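Local coordinates for protein Poly(A) ribonuclease POP2 (Saccharomyces cerevisiae, PDB 1UOC) that degrades poly(A) RNA from the 3' end as a DEDD-type nuclease domain and probably serves as a catalytic subunit of the CCR4-NOT mRNA deadenylase complex, at residues P5-V16 against L236-F244; V138-M146 against G168-N176. All coordinates share one frame; numbering follows the deposited sequence.

Interaction 1 (P5-V16 against L236-F244)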
loop_
_atom_site.group_PDB
_atom_site.type_symbol
_atom_site.label_atom_id
_atom_site.label_comp_id
_atom_site.label_asym_id
_atom_site.label_seq_id
_atom_site.Cartn_x
_atom_site.Cartn_y
_atom_site.Cartn_z
ATOM N N PRO A 5 21.821 4.131 13.458
ATOM C CA PRO A 5 22.554 3.052 12.787
ATOM C C PRO A 5 22.030 2.885 11.361
ATOM O O PRO A 5 20.837 3.052 11.124
ATOM C CB PRO A 5 22.244 1.833 13.657
ATOM C CG PRO A 5 22.041 2.436 15.024
ATOM C CD PRO A 5 21.218 3.664 14.718
ATOM N N ILE A 6 22.906 2.569 10.412
ATOM C CA ILE A 6 22.446 2.375 9.044
ATOM C C ILE A 6 21.757 1.026 8.947
ATOM O O ILE A 6 22.214 0.039 9.525
ATOM C CB ILE A 6 23.593 2.372 8.019
ATOM C CG1 ILE A 6 24.257 3.743 7.959
ATOM C CG2 ILE A 6 23.051 2.000 6.648
ATOM C CD1 ILE A 6 25.305 3.847 6.878
ATOM N N PHE A 7 20.647 0.994 8.223
ATOM C CA PHE A 7 19.912 -0.242 8.028
ATOM C C PHE A 7 19.875 -0.498 6.531
ATOM O O PHE A 7 19.110 0.131 5.803
ATOM C CB PHE A 7 18.493 -0.125 8.595
ATOM C CG PHE A 7 17.625 -1.319 8.311
ATOM C CD1 PHE A 7 18.121 -2.611 8.467
ATOM C CD2 PHE A 7 16.306 -1.152 7.892
ATOM C CE1 PHE A 7 17.314 -3.721 8.209
ATOM C CE2 PHE A 7 15.488 -2.259 7.631
ATOM C CZ PHE A 7 15.994 -3.542 7.789
ATOM N N LEU A 8 20.730 -1.412 6.079
ATOM C CA LEU A 8 20.810 -1.755 4.671
ATOM C C LEU A 8 20.382 -3.193 4.439
ATOM O O LEU A 8 21.128 -4.127 4.712
ATOM C CB LEU A 8 22.238 -1.555 4.158
ATOM C CG LEU A 8 22.486 -1.829 2.669
ATOM C CD1 LEU A 8 21.501 -1.036 1.816
ATOM C CD2 LEU A 8 23.923 -1.443 2.317
ATOM N N PRO A 9 19.167 -3.386 3.917
ATOM C CA PRO A 9 18.626 -4.718 3.641
ATOM C C PRO A 9 19.461 -5.394 2.570
ATOM O O PRO A 9 20.160 -4.717 1.811
ATOM C CB PRO A 9 17.218 -4.426 3.119
ATOM C CG PRO A 9 16.905 -3.064 3.651
ATOM C CD PRO A 9 18.212 -2.345 3.504
ATOM N N PRO A 10 19.401 -6.733 2.488
ATOM C CA PRO A 10 20.183 -7.426 1.453
ATOM C C PRO A 10 19.859 -6.765 0.108
ATOM O O PRO A 10 18.696 -6.507 -0.197
ATOM C CB PRO A 10 19.664 -8.861 1.537
ATOM C CG PRO A 10 19.351 -9.001 3.011
ATOM C CD PRO A 10 18.664 -7.695 3.329
ATOM N N PRO A 11 20.883 -6.490 -0.717
ATOM C CA PRO A 11 20.715 -5.848 -2.027
ATOM C C PRO A 11 19.547 -6.294 -2.898
ATOM O O PRO A 11 18.824 -5.455 -3.433
ATOM C CB PRO A 11 22.062 -6.098 -2.702
ATOM C CG PRO A 11 23.000 -6.032 -1.561
ATOM C CD PRO A 11 22.294 -6.867 -0.513
ATOM N N ASN A 12 19.358 -7.601 -3.049
ATOM C CA ASN A 12 18.281 -8.108 -3.892
ATOM C C ASN A 12 16.861 -7.822 -3.386
ATOM O O ASN A 12 15.882 -8.072 -4.087
ATOM C CB ASN A 12 18.504 -9.609 -4.162
ATOM C CG ASN A 12 17.324 -10.482 -3.747
ATOM O OD1 ASN A 12 17.159 -10.797 -2.563
ATOM N ND2 ASN A 12 16.502 -10.886 -4.726
ATOM N N TYR A 13 16.745 -7.288 -2.177
ATOM C CA TYR A 13 15.436 -6.951 -1.634
ATOM C C TYR A 13 14.967 -5.636 -2.252
ATOM O O TYR A 13 13.768 -5.346 -2.279
ATOM C CB TYR A 13 15.489 -6.758 -0.114
ATOM C CG TYR A 13 15.544 -8.007 0.727
ATOM C CD1 TYR A 13 15.210 -7.959 2.079
ATOM C CD2 TYR A 13 15.929 -9.229 0.188
ATOM C CE1 TYR A 13 15.252 -9.100 2.878
ATOM C CE2 TYR A 13 15.980 -10.378 0.980
ATOM C CZ TYR A 13 15.636 -10.301 2.321
ATOM O OH TYR A 13 15.655 -11.428 3.104
ATOM N N LEU A 14 15.914 -4.841 -2.743
ATOM C CA LEU A 14 15.596 -3.538 -3.311
ATOM C C LEU A 14 15.452 -3.533 -4.835
ATOM O O LEU A 14 15.979 -2.663 -5.525
ATOM C CB LEU A 14 16.658 -2.529 -2.867
ATOM C CG LEU A 14 17.029 -2.596 -1.371
ATOM C CD1 LEU A 14 18.132 -1.588 -1.061
ATOM C CD2 LEU A 14 15.791 -2.332 -0.510
ATOM N N PHE A 15 14.715 -4.511 -5.346
ATOM C CA PHE A 15 14.466 -4.642 -6.772
ATOM C C PHE A 15 12.953 -4.630 -6.970
ATOM O O PHE A 15 12.240 -5.380 -6.305
ATOM C CB PHE A 15 15.044 -5.968 -7.282
ATOM C CG PHE A 15 14.592 -6.326 -8.666
ATOM C CD1 PHE A 15 15.058 -5.614 -9.769
ATOM C CD2 PHE A 15 13.663 -7.342 -8.868
ATOM C CE1 PHE A 15 14.599 -5.907 -11.061
ATOM C CE2 PHE A 15 13.193 -7.647 -10.156
ATOM C CZ PHE A 15 13.663 -6.925 -11.254
ATOM N N VAL A 16 12.471 -3.781 -7.877
ATOM C CA VAL A 16 11.043 -3.674 -8.170
ATOM C C VAL A 16 10.715 -4.177 -9.575
ATOM O O VAL A 16 11.220 -3.641 -10.561
ATOM C CB VAL A 16 10.556 -2.212 -8.084
ATOM C CG1 VAL A 16 9.076 -2.145 -8.415
ATOM C CG2 VAL A 16 10.819 -1.641 -6.708
ATOM N N LEU A 236 14.893 4.927 11.032
ATOM C CA LEU A 236 15.268 3.524 11.092
ATOM C C LEU A 236 16.604 3.350 10.384
ATOM O O LEU A 236 17.182 2.262 10.360
ATOM C CB LEU A 236 14.194 2.656 10.437
ATOM C CG LEU A 236 12.909 2.507 11.251
ATOM C CD1 LEU A 236 11.777 2.012 10.364
ATOM C CD2 LEU A 236 13.166 1.556 12.408
ATOM N N GLY A 237 17.082 4.446 9.802
ATOM C CA GLY A 237 18.355 4.427 9.110
ATOM C C GLY A 237 18.390 3.772 7.743
ATOM O O GLY A 237 19.370 3.106 7.409
ATOM N N LEU A 238 17.337 3.953 6.953
ATOM C CA LEU A 238 17.284 3.387 5.606
ATOM C C LEU A 238 17.770 4.437 4.613
ATOM O O LEU A 238 17.242 5.548 4.566
ATOM C CB LEU A 238 15.854 2.973 5.256
ATOM C CG LEU A 238 15.376 1.617 5.766
ATOM C CD1 LEU A 238 13.868 1.669 5.936
ATOM C CD2 LEU A 238 15.805 0.507 4.801
ATOM N N PRO A 239 18.791 4.100 3.808
ATOM C CA PRO A 239 19.331 5.039 2.823
ATOM C C PRO A 239 18.263 5.537 1.867
ATOM O O PRO A 239 17.329 4.816 1.546
ATOM C CB PRO A 239 20.397 4.211 2.105
ATOM C CG PRO A 239 20.881 3.321 3.183
ATOM C CD PRO A 239 19.592 2.866 3.835
ATOM N N ARG A 240 18.413 6.768 1.406
ATOM C CA ARG A 240 17.463 7.351 0.477
ATOM C C ARG A 240 17.671 6.833 -0.937
ATOM O O ARG A 240 17.891 7.628 -1.855
ATOM C CB ARG A 240 17.586 8.880 0.450
ATOM C CG ARG A 240 16.513 9.617 1.235
ATOM C CD ARG A 240 16.821 9.649 2.709
ATOM N NE ARG A 240 15.839 10.419 3.477
ATOM C CZ ARG A 240 15.339 11.600 3.112
ATOM N NH1 ARG A 240 15.704 12.171 1.972
ATOM N NH2 ARG A 240 14.494 12.236 3.916
ATOM N N PHE A 241 17.611 5.516 -1.130
ATOM C CA PHE A 241 17.766 4.981 -2.483
ATOM C C PHE A 241 16.639 5.547 -3.354
ATOM O O PHE A 241 15.499 5.690 -2.894
ATOM C CB PHE A 241 17.698 3.454 -2.489
ATOM C CG PHE A 241 18.925 2.784 -1.940
ATOM C CD1 PHE A 241 18.901 2.153 -0.700
ATOM C CD2 PHE A 241 20.102 2.760 -2.675
ATOM C CE1 PHE A 241 20.027 1.507 -0.207
ATOM C CE2 PHE A 241 21.238 2.113 -2.188
ATOM C CZ PHE A 241 21.202 1.484 -0.953
ATOM N N SER A 242 16.953 5.853 -4.609
ATOM C CA SER A 242 15.978 6.434 -5.525
ATOM C C SER A 242 14.844 5.484 -5.885
ATOM O O SER A 242 13.755 5.925 -6.261
ATOM C CB SER A 242 16.669 6.911 -6.811
ATOM O OG SER A 242 17.081 5.816 -7.621
ATOM N N ILE A 243 15.107 4.182 -5.787
ATOM C CA ILE A 243 14.085 3.201 -6.102
ATOM C C ILE A 243 12.887 3.412 -5.167
ATOM O O ILE A 243 11.747 3.146 -5.544
ATOM C CB ILE A 243 14.624 1.761 -5.954
ATOM C CG1 ILE A 243 13.577 0.765 -6.458
ATOM C CG2 ILE A 243 14.974 1.466 -4.498
ATOM C CD1 ILE A 243 13.107 1.008 -7.899
ATOM N N PHE A 244 13.161 3.912 -3.961
ATOM C CA PHE A 244 12.125 4.172 -2.960
ATOM C C PHE A 244 11.150 5.280 -3.360
ATOM O O PHE A 244 10.085 5.406 -2.748
ATOM C CB PHE A 244 12.758 4.551 -1.613
ATOM C CG PHE A 244 13.409 3.400 -0.898
ATOM C CD1 PHE A 244 14.550 3.601 -0.132
ATOM C CD2 PHE A 244 12.877 2.120 -0.980
ATOM C CE1 PHE A 244 15.160 2.538 0.547
ATOM C CE2 PHE A 244 13.472 1.051 -0.310
ATOM C CZ PHE A 244 14.620 1.261 0.457
#

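Interaction 2 (V138-M146 against G168-N176)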
loop_
_atom_site.group_PDB
_atom_site.type_symbol
_atom_site.label_atom_id
_atom_site.label_comp_id
_atom_site.label_asym_id
_atom_site.label_seq_id
_atom_site.Cartn_x
_atom_site.Cartn_y
_atom_site.Cartn_z
ATOM N N VAL A 138 -7.725 -2.301 -15.102
ATOM C CA VAL A 138 -8.030 -2.388 -13.680
ATOM C C VAL A 138 -9.002 -3.485 -13.253
ATOM O O VAL A 138 -8.841 -4.043 -12.176
ATOM C CB VAL A 138 -8.501 -1.015 -13.101
ATOM C CG1 VAL A 138 -9.980 -0.799 -13.343
ATOM C CG2 VAL A 138 -8.199 -0.961 -11.614
ATOM N N PHE A 139 -10.004 -3.814 -14.062
ATOM C CA PHE A 139 -10.919 -4.884 -13.660
ATOM C C PHE A 139 -10.196 -6.239 -13.662
ATOM O O PHE A 139 -10.382 -7.057 -12.760
ATOM C CB PHE A 139 -12.132 -4.976 -14.593
ATOM C CG PHE A 139 -13.042 -6.134 -14.269
ATOM C CD1 PHE A 139 -13.846 -6.103 -13.133
ATOM C CD2 PHE A 139 -13.038 -7.291 -15.053
ATOM C CE1 PHE A 139 -14.633 -7.206 -12.778
ATOM C CE2 PHE A 139 -13.825 -8.403 -14.702
ATOM C CZ PHE A 139 -14.617 -8.358 -13.566
ATOM N N GLU A 140 -9.382 -6.468 -14.687
ATOM C CA GLU A 140 -8.628 -7.708 -14.821
ATOM C C GLU A 140 -7.704 -7.869 -13.627
ATOM O O GLU A 140 -7.545 -8.968 -13.094
ATOM C CB GLU A 140 -7.805 -7.677 -16.110
ATOM C CG GLU A 140 -7.853 -8.960 -16.913
ATOM C CD GLU A 140 -7.180 -8.828 -18.274
ATOM O OE1 GLU A 140 -7.611 -7.964 -19.073
ATOM O OE2 GLU A 140 -6.223 -9.590 -18.545
ATOM N N PHE A 141 -7.095 -6.754 -13.219
ATOM C CA PHE A 141 -6.187 -6.731 -12.081
ATOM C C PHE A 141 -6.935 -7.077 -10.805
ATOM O O PHE A 141 -6.483 -7.916 -10.029
ATOM C CB PHE A 141 -5.546 -5.342 -11.920
ATOM C CG PHE A 141 -4.790 -5.164 -10.621
ATOM C CD1 PHE A 141 -3.458 -5.572 -10.506
ATOM C CD2 PHE A 141 -5.432 -4.643 -9.493
ATOM C CE1 PHE A 141 -2.777 -5.469 -9.291
ATOM C CE2 PHE A 141 -4.762 -4.535 -8.276
ATOM C CZ PHE A 141 -3.426 -4.954 -8.177
ATOM N N SER A 142 -8.081 -6.434 -10.590
ATOM C CA SER A 142 -8.849 -6.675 -9.376
ATOM C C SER A 142 -9.290 -8.131 -9.298
ATOM O O SER A 142 -9.315 -8.721 -8.223
ATOM C CB SER A 142 -10.066 -5.734 -9.305
ATOM O OG SER A 142 -11.200 -6.274 -9.959
ATOM N N GLN A 143 -9.627 -8.715 -10.440
ATOM C CA GLN A 143 -10.058 -10.105 -10.459
ATOM C C GLN A 143 -8.892 -10.999 -10.018
ATOM O O GLN A 143 -9.073 -11.912 -9.224
ATOM C CB GLN A 143 -10.534 -10.493 -11.860
ATOM C CG GLN A 143 -11.293 -11.814 -11.909
ATOM C CD GLN A 143 -12.562 -11.799 -11.062
ATOM O OE1 GLN A 143 -13.427 -10.928 -11.227
ATOM N NE2 GLN A 143 -12.679 -12.768 -10.154
ATOM N N LEU A 144 -7.694 -10.731 -10.531
ATOM C CA LEU A 144 -6.528 -11.517 -10.149
ATOM C C LEU A 144 -6.216 -11.348 -8.651
ATOM O O LEU A 144 -5.747 -12.285 -7.986
ATOM C CB LEU A 144 -5.325 -11.105 -10.994
ATOM C CG LEU A 144 -5.327 -11.637 -12.432
ATOM C CD1 LEU A 144 -4.099 -11.146 -13.213
ATOM C CD2 LEU A 144 -5.337 -13.148 -12.382
ATOM N N LEU A 145 -6.491 -10.161 -8.123
ATOM C CA LEU A 145 -6.244 -9.874 -6.714
ATOM C C LEU A 145 -7.218 -10.648 -5.836
ATOM O O LEU A 145 -6.851 -11.140 -4.775
ATOM C CB LEU A 145 -6.396 -8.380 -6.438
ATOM C CG LEU A 145 -6.126 -7.974 -4.992
ATOM C CD1 LEU A 145 -4.727 -8.421 -4.601
ATOM C CD2 LEU A 145 -6.264 -6.470 -4.820
ATOM N N MET A 146 -8.460 -10.747 -6.291
ATOM C CA MET A 146 -9.491 -11.463 -5.549
ATOM C C MET A 146 -9.148 -12.926 -5.346
ATOM O O MET A 146 -9.344 -13.470 -4.255
ATOM C CB MET A 146 -10.836 -11.374 -6.272
ATOM C CG MET A 146 -11.792 -10.331 -5.699
ATOM S SD MET A 146 -12.167 -10.623 -3.947
ATOM C CE MET A 146 -12.882 -12.289 -4.039
ATOM N N GLY A 168 -10.017 2.402 0.324
ATOM C CA GLY A 168 -11.221 2.910 -0.305
ATOM C C GLY A 168 -11.194 2.457 -1.748
ATOM O O GLY A 168 -12.128 1.812 -2.223
ATOM N N PHE A 169 -10.103 2.786 -2.438
ATOM C CA PHE A 169 -9.909 2.401 -3.831
ATOM C C PHE A 169 -9.987 0.879 -4.018
ATOM O O PHE A 169 -10.801 0.392 -4.802
ATOM C CB PHE A 169 -8.557 2.924 -4.328
ATOM C CG PHE A 169 -7.945 2.095 -5.431
ATOM C CD1 PHE A 169 -8.612 1.916 -6.643
ATOM C CD2 PHE A 169 -6.717 1.467 -5.239
ATOM C CE1 PHE A 169 -8.060 1.116 -7.649
ATOM C CE2 PHE A 169 -6.160 0.676 -6.225
ATOM C CZ PHE A 169 -6.829 0.493 -7.438
ATOM N N LEU A 170 -9.141 0.134 -3.308
ATOM C CA LEU A 170 -9.142 -1.326 -3.406
ATOM C C LEU A 170 -10.550 -1.897 -3.300
ATOM O O LEU A 170 -10.972 -2.689 -4.143
ATOM C CB LEU A 170 -8.267 -1.956 -2.315
ATOM C CG LEU A 170 -6.813 -2.263 -2.678
ATOM C CD1 LEU A 170 -6.146 -3.050 -1.553
ATOM C CD2 LEU A 170 -6.783 -3.070 -3.968
ATOM N N ILE A 171 -11.268 -1.500 -2.253
ATOM C CA ILE A 171 -12.631 -1.961 -2.045
ATOM C C ILE A 171 -13.500 -1.554 -3.231
ATOM O O ILE A 171 -14.355 -2.312 -3.672
ATOM C CB ILE A 171 -13.235 -1.364 -0.734
ATOM C CG1 ILE A 171 -13.435 -2.472 0.296
ATOM C CG2 ILE A 171 -14.575 -0.676 -1.014
ATOM C CD1 ILE A 171 -14.170 -2.013 1.523
ATOM N N ASN A 172 -13.270 -0.351 -3.743
ATOM C CA ASN A 172 -14.042 0.173 -4.864
ATOM C C ASN A 172 -13.927 -0.687 -6.126
ATOM O O ASN A 172 -14.894 -0.839 -6.876
ATOM C CB ASN A 172 -13.592 1.598 -5.183
ATOM C CG ASN A 172 -14.530 2.302 -6.139
ATOM O OD1 ASN A 172 -14.108 3.135 -6.938
ATOM N ND2 ASN A 172 -15.812 1.979 -6.053
ATOM N N ILE A 173 -12.740 -1.236 -6.364
ATOM C CA ILE A 173 -12.519 -2.069 -7.540
ATOM C C ILE A 173 -12.902 -3.519 -7.269
ATOM O O ILE A 173 -13.498 -4.182 -8.117
ATOM C CB ILE A 173 -11.048 -2.013 -8.010
ATOM C CG1 ILE A 173 -10.116 -2.549 -6.926
ATOM C CG2 ILE A 173 -10.675 -0.592 -8.356
ATOM C CD1 ILE A 173 -8.657 -2.630 -7.353
ATOM N N LEU A 174 -12.564 -4.007 -6.080
ATOM C CA LEU A 174 -12.882 -5.383 -5.699
ATOM C C LEU A 174 -14.382 -5.640 -5.670
ATOM O O LEU A 174 -14.827 -6.769 -5.870
ATOM C CB LEU A 174 -12.292 -5.711 -4.324
ATOM C CG LEU A 174 -10.788 -5.960 -4.233
ATOM C CD1 LEU A 174 -10.373 -6.047 -2.768
ATOM C CD2 LEU A 174 -10.440 -7.246 -4.974
ATOM N N MET A 175 -15.159 -4.594 -5.412
ATOM C CA MET A 175 -16.609 -4.729 -5.347
ATOM C C MET A 175 -17.269 -4.391 -6.675
ATOM O O MET A 175 -16.598 -3.964 -7.621
ATOM C CB MET A 175 -17.182 -3.841 -4.233
ATOM C CG MET A 175 -16.769 -4.274 -2.827
ATOM S SD MET A 175 -17.615 -3.378 -1.502
ATOM C CE MET A 175 -19.208 -4.167 -1.556
ATOM N N ASN A 176 -18.586 -4.593 -6.736
ATOM C CA ASN A 176 -19.370 -4.331 -7.944
ATOM C C ASN A 176 -19.506 -2.826 -8.168
ATOM O O ASN A 176 -20.558 -2.354 -8.595
ATOM C CB ASN A 176 -20.772 -4.948 -7.811
ATOM C CG ASN A 176 -20.767 -6.272 -7.057
ATOM O OD1 ASN A 176 -20.577 -6.307 -5.836
ATOM N ND2 ASN A 176 -20.975 -7.366 -7.783
#

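Interaction 1 (P5-V16 against L236-F244)
Phe7 fastens the N-terminal arm to the turn that follows helix 229-235: its backbone N donates to Gly237 O over 2.6 Å, with the donor 35° above the carbonyl plane. Two residues earlier, Pro5 O receives an almost straight CA-H...O contact from Gly237 CA. Gly237 ends the helix in a Schellman motif with positive phi, a conformation glycine adopts easily, and a beta carbon at this position would run into Pro5 O. Here, where backbone meets backbone, the packing is closest, and Phe7 CB comes within 3.2 Å of Leu236 O. With CG anti to the backbone N (chi1 174°), the Phe7 ring lies alongside Leu238, the two side chains pointing the same way, and ring atom CD2 meets Leu238 CD2 at 3.5 Å. The same methyl of Leu238 also touches Pro9 CG at 3.9 Å, so one leucine branch serves two residues of the arm; beyond them, Phe7 rests on Gln260 and Leu238 on Ser257 of helix 247-264. With an alanine in place of Phe7, Leu238 would probably lose the ring packed beside it, opening a gap and weakening the arm's hold on helix 247-264.

The side of Leu8 and Phe241 is the one more open to solvent. Phe241 takes Leu8 CD1 at its ring edge, with 3.6 Å to Phe241 CE1, while Leu14 CD1 approaches the same ring atom obliquely. The other branch of Leu14 has its CD2 3.9 Å from Phe244 CZ, a buried ring. Farther along, Val16 CG2 lies against Ile243 CG1 at 3.7 Å, two branched aliphatics filling the last part of the seam.

Beyond the one hydrogen bond the side-chain contacts are apolar, which suggests that burial of leucine, proline, phenylalanine, isoleucine and valine surface does much of the holding.

Interaction 2 (V138-M146 against G168-N176)
Helix 138-146 and the C-terminal part of helix 165-174 cross nearly at right angles: for segments 138-146 and 168-174 the crossing angle is -95° and the axes are 9.7 Å apart at closest approach. The backbones come nearest at Ser142 and Leu174, whose CA atoms are 5.6 Å apart, and no hydrogen bond joins the two segments. A small residue suits this position: Ser142 lets Ile173 settle against its CB, which is 3.9 Å from Ile173 CD1. The serine hydroxyl sits between the backbone N and the carbonyl carbon (chi1 88°), which turns it back onto its own helix, where Ser142 OG donates to Phe139 O at 3.0 Å. That carbonyl also accepts the helical bond from Gln143 N, both donors coming from the same face of its plane, so the buried hydroxyl is satisfied without a partner from the other helix.

Around this centre the side chains are apolar. Ile173 spreads its branches: CG2 meets Val138 CG2 obliquely, whereas CD1 reaches the edge of the Phe141 ring. On the other flank Leu145 CD2 faces Leu170 CD2 at 3.5 Å, the two leucines crossing at about a right angle. Leu174 CD2 is pressed against Met146 CG at 3.4 Å, tighter than usual van der Waals contact, and also touches Ser142 O. Met146, bent at chi2 and chi3, crosses the leucine at a slant, with SD 3.9 Å from Leu174 CD2.

Leu170 and Ile171 also touch a bound xenon atom, a probe of apolar sites, while Phe141 and Phe169 both pack on Leu81 of strand 77-86. The contact is thus near-orthogonal helix packing beside the mixed sheet of the RNase H-like DEDD nuclease fold, and its second helix carries Asp166, a predicted ligand of the catalytic divalent metal.

In the fold
Interaction 1 closes a long loop of chain, joining the N-terminal arm to the segment before helix 247-264, and interaction 2 is nested within that loop. The two lie on opposite sides of the chain's centre, their own centres 30 Å apart and their nearest atoms about 12 Å apart. Both lie near residues predicted to bind the catalytic divalent metal: Gln250 for interaction 1, Asp166 and Glu46 for interaction 2. In interaction 1 the side chain of Phe244 is about 5 Å from that of Gln250, and Phe244 O accepts a hydrogen bond from Gln250 NE2. In interaction 2 Phe169 comes within about 6 Å of Asp166 and about 9 Å of Glu46, measured between side chains.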